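Local coordinates for porphyranase B (Zobellia galactanivorans, PDB 3JUU), which hydrolyses the sulfated red-algal polysaccharide porphyran at the linkages between beta-D-galactose and alpha-L-galactose-6-sulfate, at residues T171-G185 / Q223-E235. Numbering follows the deposited sequence.
Sequences THSRNIPEGCEYEKG and QSKVTPPADFDIE. With SO4 (sulfate ion), chain G.
T171 and P228 bring the end of strand 166-174 against the loop that leaves strand 221-226, their CA atoms 5.6 Å apart, while S173 and G185 exchange backbone hydrogen bonds at the mouth of the 175-184 loop. P229 packs on both strands of that hairpin, its CD 3.2 Å from T171 OG1 and its CG 3.3 Å from G185 O; the hydroxyl of T171 is itself engaged by the carbonyl of S187. The F232 ring lies with CZ 3.4 Å from H172 O and near T171 CB, and P228 CB covers one of its faces over the centre. The methyl of A230 sits 3.5 Å from S173 OG, whose anti placement relative to the backbone N (chi1 164°) lets it donate a hydrogen bond to E183 O across the base of the hairpin loop. Water does the polar bridging: one molecule, in the plane of the Y182 ring at its edge, accepts from OH and donates to OD2 of both D231 and D233, and a second links E183 N to P229 O. Beyond the interface, R174 NE and NH2 grip two oxygens of a sulfate ion, probably from the crystallisation liquor, the NE bond to O3 being 2.8 Å and nearly straight at 166°, while N175 ND2 also reaches O3. R174 NH2 is salt-bridged to E143, the probable nucleophile, too, and an alanine here would probably leave this carboxylate and the sulfate without their shared cation. H172 CB points away from 223-235, its side chain about 4 Å from that of E143, so in this GH16 jelly-roll beta-sandwich the loop packs on the hairpin face turned from the probable catalytic residues.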
ATOM      1  N   THR A 171     -11.355   1.793  -2.127  1.00  8.70           N
ATOM      2  CA  THR A 171     -11.770   0.361  -2.341  1.00  9.36           C
ATOM      3  C   THR A 171     -12.229   0.320  -3.797  1.00  9.25           C
ATOM      4  O   THR A 171     -12.954   1.205  -4.233  1.00 11.68           O
ATOM      5  CB  THR A 171     -12.930  -0.120  -1.370  1.00 10.85           C
ATOM      6  OG1 THR A 171     -14.034   0.792  -1.508  1.00 11.96           O
ATOM      7  CG2 THR A 171     -12.466  -0.122   0.215  1.00 11.20           C
ATOM      8  N   HIS A 172     -11.762  -0.642  -4.572  1.00 10.29           N
ATOM      9  CA  HIS A 172     -12.072  -0.689  -5.979  1.00  9.54           C
ATOM     10  C   HIS A 172     -12.627  -2.042  -6.338  1.00 10.19           C
ATOM     11  O   HIS A 172     -12.104  -3.052  -5.870  1.00 11.89           O
ATOM     12  CB  HIS A 172     -10.805  -0.533  -6.849  1.00  8.63           C
ATOM     13  CG  HIS A 172     -10.094   0.758  -6.635  1.00 12.01           C
ATOM     14  ND1 HIS A 172     -10.579   1.952  -7.129  1.00 14.93           N
ATOM     15  CD2 HIS A 172      -8.973   1.066  -5.933  1.00 11.92           C
ATOM     16  CE1 HIS A 172      -9.734   2.922  -6.830  1.00 16.83           C
ATOM     17  NE2 HIS A 172      -8.755   2.413  -6.102  1.00 13.43           N
ATOM     18  N   SER A 173     -13.593  -2.030  -7.258  1.00 10.23           N
ATOM     19  CA  SER A 173     -14.072  -3.266  -7.880  1.00 11.06           C
ATOM     20  C   SER A 173     -13.926  -3.036  -9.392  1.00 12.06           C
ATOM     21  O   SER A 173     -14.438  -2.043  -9.943  1.00 12.90           O
ATOM     22  CB  SER A 173     -15.549  -3.496  -7.503  1.00 10.88           C
ATOM     23  OG  SER A 173     -16.092  -4.470  -8.415  1.00 11.73           O
ATOM     24  N   ARG A 174     -13.251  -3.941 -10.088  1.00 11.44           N
ATOM     25  CA  ARG A 174     -13.091  -3.812 -11.556  1.00 13.08           C
ATOM     26  C   ARG A 174     -12.796  -5.133 -12.230  1.00 13.01           C
ATOM     27  O   ARG A 174     -12.713  -6.175 -11.514  1.00 11.03           O
ATOM     28  CB  ARG A 174     -12.000  -2.813 -11.927  1.00 12.74           C
ATOM     29  CG  ARG A 174     -10.580  -3.187 -11.310  1.00 13.38           C
ATOM     30  CD  ARG A 174      -9.468  -2.235 -11.836  1.00 14.80           C
ATOM     31  NE  ARG A 174      -8.195  -2.637 -11.255  1.00 14.42           N
ATOM     32  CZ  ARG A 174      -7.800  -2.301 -10.033  1.00 16.31           C
ATOM     33  NH1 ARG A 174      -8.544  -1.493  -9.244  1.00 15.69           N
ATOM     34  NH2 ARG A 174      -6.657  -2.769  -9.609  1.00 10.16           N
ATOM     35  N   ASN A 175     -12.571  -5.121 -13.572  1.00 14.42           N
ATOM     36  CA  ASN A 175     -12.247  -6.405 -14.267  1.00 14.72           C
ATOM     37  C   ASN A 175     -13.297  -7.500 -14.044  1.00 15.37           C
ATOM     38  O   ASN A 175     -13.004  -8.724 -13.876  1.00 13.97           O
ATOM     39  CB  ASN A 175     -10.851  -6.928 -13.908  1.00 15.88           C
ATOM     40  CG  ASN A 175      -9.768  -5.948 -14.198  1.00 19.34           C
ATOM     41  OD1 ASN A 175      -9.844  -5.219 -15.186  1.00 21.86           O
ATOM     42  ND2 ASN A 175      -8.768  -5.862 -13.292  1.00 17.42           N
ATOM     43  N   ILE A 176     -14.571  -7.118 -14.016  1.00 15.33           N
ATOM     44  CA  ILE A 176     -15.545  -8.117 -13.607  1.00 16.38           C
ATOM     45  C   ILE A 176     -15.951  -8.994 -14.833  1.00 17.08           C
ATOM     46  O   ILE A 176     -16.312  -8.426 -15.902  1.00 18.08           O
ATOM     47  CB  ILE A 176     -16.801  -7.445 -13.019  1.00 17.58           C
ATOM     48  CG1 ILE A 176     -16.440  -6.691 -11.726  1.00 15.73           C
ATOM     49  CG2 ILE A 176     -17.977  -8.447 -12.786  1.00 16.43           C
ATOM     50  CD1 ILE A 176     -17.310  -5.498 -11.681  1.00 20.87           C
ATOM     51  N   PRO A 177     -15.884 -10.344 -14.699  1.00 18.12           N
ATOM     52  CA  PRO A 177     -16.251 -11.192 -15.858  1.00 19.97           C
ATOM     53  C   PRO A 177     -17.711 -10.995 -16.259  1.00 22.27           C
ATOM     54  O   PRO A 177     -18.592 -10.884 -15.396  1.00 23.42           O
ATOM     55  CB  PRO A 177     -16.077 -12.630 -15.341  1.00 17.64           C
ATOM     56  CG  PRO A 177     -15.030 -12.474 -14.217  1.00 18.05           C
ATOM     57  CD  PRO A 177     -15.356 -11.144 -13.578  1.00 16.92           C
ATOM     58  N   GLU A 178     -17.968 -10.996 -17.571  1.00 26.19           N
ATOM     59  CA  GLU A 178     -19.339 -10.830 -18.062  1.00 29.05           C
ATOM     60  C   GLU A 178     -20.231 -11.943 -17.487  1.00 28.48           C
ATOM     61  O   GLU A 178     -19.779 -13.076 -17.291  1.00 29.27           O
ATOM     62  CB  GLU A 178     -19.357 -10.654 -19.592  1.00 30.75           C
ATOM     63  CG  GLU A 178     -19.460 -11.908 -20.399  1.00 39.99           C
ATOM     64  CD  GLU A 178     -20.847 -12.081 -20.985  1.00 49.13           C
ATOM     65  OE1 GLU A 178     -20.965 -11.930 -22.224  1.00 51.40           O
ATOM     66  OE2 GLU A 178     -21.818 -12.331 -20.205  1.00 52.80           O
ATOM     67  N   GLY A 179     -21.457 -11.590 -17.078  1.00 28.53           N
ATOM     68  CA  GLY A 179     -22.327 -12.520 -16.364  1.00 28.50           C
ATOM     69  C   GLY A 179     -22.203 -12.605 -14.843  1.00 28.72           C
ATOM     70  O   GLY A 179     -23.017 -13.240 -14.194  1.00 30.46           O
ATOM     71  N   CYS A 180     -21.174 -11.992 -14.256  1.00 27.28           N
ATOM     72  CA  CYS A 180     -20.992 -12.043 -12.822  1.00 25.62           C
ATOM     73  C   CYS A 180     -21.713 -10.850 -12.202  1.00 24.23           C
ATOM     74  O   CYS A 180     -21.537  -9.758 -12.702  1.00 25.28           O
ATOM     75  CB  CYS A 180     -19.481 -11.994 -12.519  1.00 25.72           C
ATOM     76  SG  CYS A 180     -18.662 -13.576 -12.916  1.00 24.53           S
ATOM     77  N   GLU A 181     -22.522 -11.070 -11.164  1.00 24.25           N
ATOM     78  CA  GLU A 181     -23.424 -10.039 -10.587  1.00 25.44           C
ATOM     79  C   GLU A 181     -22.663  -9.173  -9.590  1.00 23.24           C
ATOM     80  O   GLU A 181     -22.933  -9.247  -8.382  1.00 22.51           O
ATOM     81  CB  GLU A 181     -24.540 -10.680  -9.728  1.00 27.33           C
ATOM     82  CG  GLU A 181     -25.098 -11.926 -10.277  1.00 35.10           C
ATOM     83  CD  GLU A 181     -26.137 -11.579 -11.246  1.00 41.70           C
ATOM     84  OE1 GLU A 181     -25.935 -10.533 -11.927  1.00 45.95           O
ATOM     85  OE2 GLU A 181     -27.144 -12.322 -11.288  1.00 42.76           O
ATOM     86  N   TYR A 182     -21.681  -8.430 -10.066  1.00 21.96           N
ATOM     87  CA  TYR A 182     -20.939  -7.522  -9.161  1.00 20.40           C
ATOM     88  C   TYR A 182     -20.876  -6.187  -9.862  1.00 21.14           C
ATOM     89  O   TYR A 182     -20.820  -6.119 -11.084  1.00 20.55           O
ATOM     90  CB  TYR A 182     -19.530  -8.072  -8.928  1.00 19.46           C
ATOM     91  CG  TYR A 182     -19.562  -9.330  -8.135  1.00 19.05           C
ATOM     92  CD1 TYR A 182     -19.761  -9.281  -6.766  1.00 18.32           C
ATOM     93  CD2 TYR A 182     -19.513 -10.588  -8.770  1.00 21.36           C
ATOM     94  CE1 TYR A 182     -19.835 -10.460  -6.022  1.00 21.12           C
ATOM     95  CE2 TYR A 182     -19.573 -11.771  -8.033  1.00 21.19           C
ATOM     96  CZ  TYR A 182     -19.742 -11.678  -6.674  1.00 23.02           C
ATOM     97  OH  TYR A 182     -19.843 -12.810  -5.931  1.00 23.07           O
ATOM     98  N   GLU A 183     -20.922  -5.110  -9.095  1.00 20.42           N
ATOM     99  CA  GLU A 183     -20.748  -3.761  -9.675  1.00 21.55           C
ATOM    100  C   GLU A 183     -19.281  -3.339  -9.710  1.00 19.69           C
ATOM    101  O   GLU A 183     -18.504  -3.698  -8.811  1.00 18.13           O
ATOM    102  CB  GLU A 183     -21.445  -2.738  -8.778  1.00 23.22           C
ATOM    103  CG  GLU A 183     -22.846  -3.124  -8.365  1.00 30.38           C
ATOM    104  CD  GLU A 183     -23.904  -2.743  -9.406  1.00 39.41           C
ATOM    105  OE1 GLU A 183     -25.109  -2.832  -9.053  1.00 46.07           O
ATOM    106  OE2 GLU A 183     -23.565  -2.353 -10.551  1.00 38.13           O
ATOM    107  N   LYS A 184     -18.950  -2.505 -10.693  1.00 19.68           N
ATOM    108  CA  LYS A 184     -17.641  -1.866 -10.816  1.00 20.42           C
ATOM    109  C   LYS A 184     -17.668  -0.532 -10.087  1.00 19.61           C
ATOM    110  O   LYS A 184     -18.703   0.112 -10.099  1.00 20.69           O
ATOM    111  CB  LYS A 184     -17.421  -1.603 -12.318  1.00 21.25           C
ATOM    112  CG  LYS A 184     -16.113  -0.852 -12.659  1.00 28.32           C
ATOM    113  CD  LYS A 184     -16.064  -0.474 -14.179  1.00 38.07           C
ATOM    114  CE  LYS A 184     -16.736  -1.566 -15.060  1.00 42.21           C
ATOM    115  NZ  LYS A 184     -17.155  -1.060 -16.450  1.00 43.38           N
ATOM    116  N   GLY A 185     -16.560  -0.071  -9.491  1.00 16.00           N
ATOM    117  CA  GLY A 185     -16.572   1.329  -9.021  1.00 13.36           C
ATOM    118  C   GLY A 185     -15.569   1.456  -7.884  1.00 13.38           C
ATOM    119  O   GLY A 185     -14.771   0.558  -7.689  1.00 11.35           O
ATOM    120  N   GLN A 223     -11.031   6.247  11.631  1.00  9.03           N
ATOM    121  CA  GLN A 223     -11.273   7.424  10.824  1.00  9.59           C
ATOM    122  C   GLN A 223     -12.617   7.312  10.078  1.00 11.64           C
ATOM    123  O   GLN A 223     -13.303   8.307   9.928  1.00 11.05           O
ATOM    124  CB  GLN A 223     -10.219   7.609   9.715  1.00  7.13           C
ATOM    125  CG  GLN A 223      -8.843   7.818  10.307  1.00 11.64           C
ATOM    126  CD  GLN A 223      -8.690   9.041  11.207  1.00 12.85           C
ATOM    127  OE1 GLN A 223      -8.723  10.185  10.736  1.00 16.82           O
ATOM    128  NE2 GLN A 223      -8.414   8.809  12.521  1.00 15.94           N
ATOM    129  N   SER A 224     -12.927   6.120   9.597  1.00 11.31           N
ATOM    130  CA  SER A 224     -14.032   5.982   8.666  1.00 12.72           C
ATOM    131  C   SER A 224     -14.423   4.531   8.488  1.00 13.91           C
ATOM    132  O   SER A 224     -13.656   3.587   8.796  1.00 12.24           O
ATOM    133  CB  SER A 224     -13.621   6.569   7.293  1.00 15.68           C
ATOM    134  OG  SER A 224     -12.604   5.746   6.744  1.00 13.63           O
ATOM    135  N   LYS A 225     -15.644   4.335   7.969  1.00 11.67           N
ATOM    136  CA  LYS A 225     -16.106   3.043   7.649  1.00 12.66           C
ATOM    137  C   LYS A 225     -16.554   3.167   6.195  1.00 13.18           C
ATOM    138  O   LYS A 225     -17.238   4.160   5.761  1.00 13.60           O
ATOM    139  CB  LYS A 225     -17.283   2.639   8.569  1.00 15.17           C
ATOM    140  CG  LYS A 225     -17.873   1.291   8.174  1.00 21.25           C
ATOM    141  CD  LYS A 225     -19.040   0.803   9.069  1.00 31.78           C
ATOM    142  CE  LYS A 225     -18.782  -0.692   9.439  1.00 32.28           C
ATOM    143  NZ  LYS A 225     -19.990  -1.568   9.657  1.00 37.87           N
ATOM    144  N   VAL A 226     -16.175   2.179   5.398  1.00 12.16           N
ATOM    145  CA  VAL A 226     -16.548   2.242   3.993  1.00 13.00           C
ATOM    146  C   VAL A 226     -17.230   0.938   3.575  1.00 11.66           C
ATOM    147  O   VAL A 226     -16.760  -0.137   3.923  1.00 12.48           O
ATOM    148  CB  VAL A 226     -15.242   2.531   3.163  1.00 14.05           C
ATOM    149  CG1 VAL A 226     -15.555   2.391   1.719  1.00 17.09           C
ATOM    150  CG2 VAL A 226     -14.801   4.005   3.405  1.00 15.55           C
ATOM    151  N   THR A 227     -18.330   0.994   2.797  1.00 10.26           N
ATOM    152  CA  THR A 227     -18.849  -0.179   2.203  1.00 10.02           C
ATOM    153  C   THR A 227     -18.182  -0.265   0.852  1.00  9.88           C
ATOM    154  O   THR A 227     -18.333   0.621   0.038  1.00 11.19           O
ATOM    155  CB  THR A 227     -20.389  -0.025   1.997  1.00 10.15           C
ATOM    156  OG1 THR A 227     -20.978   0.071   3.315  1.00 10.83           O
ATOM    157  CG2 THR A 227     -20.962  -1.225   1.275  1.00 12.36           C
ATOM    158  N   PRO A 228     -17.484  -1.368   0.584  1.00 10.88           N
ATOM    159  CA  PRO A 228     -16.841  -1.423  -0.720  1.00 11.18           C
ATOM    160  C   PRO A 228     -17.839  -1.564  -1.853  1.00 10.44           C
ATOM    161  O   PRO A 228     -19.007  -2.018  -1.628  1.00 10.50           O
ATOM    162  CB  PRO A 228     -15.898  -2.662  -0.560  1.00 10.60           C
ATOM    163  CG  PRO A 228     -16.603  -3.602   0.340  1.00 10.64           C
ATOM    164  CD  PRO A 228     -17.292  -2.607   1.374  1.00 10.65           C
ATOM    165  N   PRO A 229     -17.412  -1.254  -3.092  1.00 11.05           N
ATOM    166  CA  PRO A 229     -18.331  -1.285  -4.266  1.00 12.54           C
ATOM    167  C   PRO A 229     -18.823  -2.686  -4.645  1.00 13.41           C
ATOM    168  O   PRO A 229     -19.880  -2.783  -5.271  1.00 14.45           O
ATOM    169  CB  PRO A 229     -17.533  -0.606  -5.388  1.00 13.62           C
ATOM    170  CG  PRO A 229     -16.142  -0.526  -4.879  1.00 14.56           C
ATOM    171  CD  PRO A 229     -16.038  -0.854  -3.449  1.00 10.26           C
ATOM    172  N   ALA A 230     -18.137  -3.731  -4.182  1.00 13.11           N
ATOM    173  CA  ALA A 230     -18.572  -5.137  -4.421  1.00 13.88           C
ATOM    174  C   ALA A 230     -18.109  -5.917  -3.225  1.00 12.91           C
ATOM    175  O   ALA A 230     -17.241  -5.452  -2.447  1.00 13.34           O
ATOM    176  CB  ALA A 230     -17.945  -5.701  -5.742  1.00 11.98           C
ATOM    177  N   ASP A 231     -18.656  -7.121  -3.019  1.00 11.86           N
ATOM    178  CA  ASP A 231     -18.172  -7.938  -1.883  1.00 10.89           C
ATOM    179  C   ASP A 231     -16.625  -8.173  -1.904  1.00 11.67           C
ATOM    180  O   ASP A 231     -16.042  -8.666  -2.887  1.00 12.02           O
ATOM    181  CB  ASP A 231     -18.758  -9.313  -1.970  1.00 10.82           C
ATOM    182  CG  ASP A 231     -20.263  -9.356  -1.677  1.00 19.13           C
ATOM    183  OD1 ASP A 231     -20.763  -8.420  -1.008  1.00 17.64           O
ATOM    184  OD2 ASP A 231     -20.891 -10.364  -2.141  1.00 21.01           O
ATOM    185  N   PHE A 232     -15.973  -7.859  -0.802  1.00  9.92           N
ATOM    186  CA  PHE A 232     -14.533  -8.171  -0.641  1.00 10.62           C
ATOM    187  C   PHE A 232     -14.422  -9.496   0.135  1.00 10.60           C
ATOM    188  O   PHE A 232     -14.069  -9.487   1.307  1.00 10.64           O
ATOM    189  CB  PHE A 232     -13.845  -7.007   0.086  1.00 10.34           C
ATOM    190  CG  PHE A 232     -13.455  -5.833  -0.842  1.00 12.65           C
ATOM    191  CD1 PHE A 232     -14.052  -5.659  -2.107  1.00  8.58           C
ATOM    192  CD2 PHE A 232     -12.465  -4.930  -0.443  1.00 10.81           C
ATOM    193  CE1 PHE A 232     -13.720  -4.571  -2.978  1.00  8.93           C
ATOM    194  CE2 PHE A 232     -12.106  -3.831  -1.335  1.00 10.82           C
ATOM    195  CZ  PHE A 232     -12.702  -3.691  -2.636  1.00  8.58           C
ATOM    196  N   ASP A 233     -14.759 -10.629  -0.528  1.00 10.92           N
ATOM    197  CA  ASP A 233     -14.709 -11.901   0.170  1.00 12.21           C
ATOM    198  C   ASP A 233     -13.689 -12.820  -0.505  1.00 13.40           C
ATOM    199  O   ASP A 233     -13.823 -14.074  -0.407  1.00 12.44           O
ATOM    200  CB  ASP A 233     -16.095 -12.537   0.196  1.00 12.82           C
ATOM    201  CG  ASP A 233     -16.710 -12.645  -1.188  1.00 15.45           C
ATOM    202  OD1 ASP A 233     -16.092 -12.224  -2.185  1.00 16.26           O
ATOM    203  OD2 ASP A 233     -17.903 -13.051  -1.267  1.00 17.46           O
ATOM    204  N   ILE A 234     -12.722 -12.207  -1.234  1.00 10.68           N
ATOM    205  CA  ILE A 234     -11.689 -12.995  -1.999  1.00 11.88           C
ATOM    206  C   ILE A 234     -10.351 -12.772  -1.276  1.00 12.68           C
ATOM    207  O   ILE A 234     -10.076 -11.647  -0.837  1.00 11.97           O
ATOM    208  CB  ILE A 234     -11.551 -12.590  -3.541  1.00 10.42           C
ATOM    209  CG1 ILE A 234     -12.930 -12.640  -4.269  1.00 11.69           C
ATOM    210  CG2 ILE A 234     -10.572 -13.575  -4.254  1.00 11.36           C
ATOM    211  CD1 ILE A 234     -13.035 -11.842  -5.491  1.00 11.64           C
ATOM    212  N   GLU A 235      -9.542 -13.819  -1.174  1.00 10.69           N
ATOM    213  CA  GLU A 235      -8.193 -13.726  -0.557  1.00 11.66           C
ATOM    214  C   GLU A 235      -7.391 -12.580  -1.161  1.00 10.70           C
ATOM    215  O   GLU A 235      -7.387 -12.382  -2.396  1.00 11.48           O
ATOM    216  CB  GLU A 235      -7.406 -15.069  -0.836  1.00 12.03           C
ATOM    217  CG  GLU A 235      -6.114 -15.140  -0.033  1.00 17.30           C
ATOM    218  CD  GLU A 235      -5.357 -16.453  -0.325  1.00 22.43           C
ATOM    219  OE1 GLU A 235      -5.819 -17.197  -1.199  1.00 28.08           O
ATOM    220  OE2 GLU A 235      -4.281 -16.662   0.202  1.00 26.80           O
TER
HETATM  221  S   SO4 G   7      -5.199  -4.548 -12.558  1.00 22.14           S
HETATM  222  O1  SO4 G   7      -4.072  -3.788 -12.975  1.00 27.40           O
HETATM  223  O2  SO4 G   7      -5.194  -4.811 -11.129  1.00 19.49           O
HETATM  224  O3  SO4 G   7      -6.396  -3.861 -13.072  1.00 20.81           O
HETATM  225  O4  SO4 G   7      -4.959  -5.901 -13.007  1.00 25.44           O
HETATM  226  O   HOH W   1     -19.583 -12.621  -3.137  1.00 23.75           O
HETATM  227  O   HOH W   2     -21.371  -5.179  -6.460  1.00 22.59           O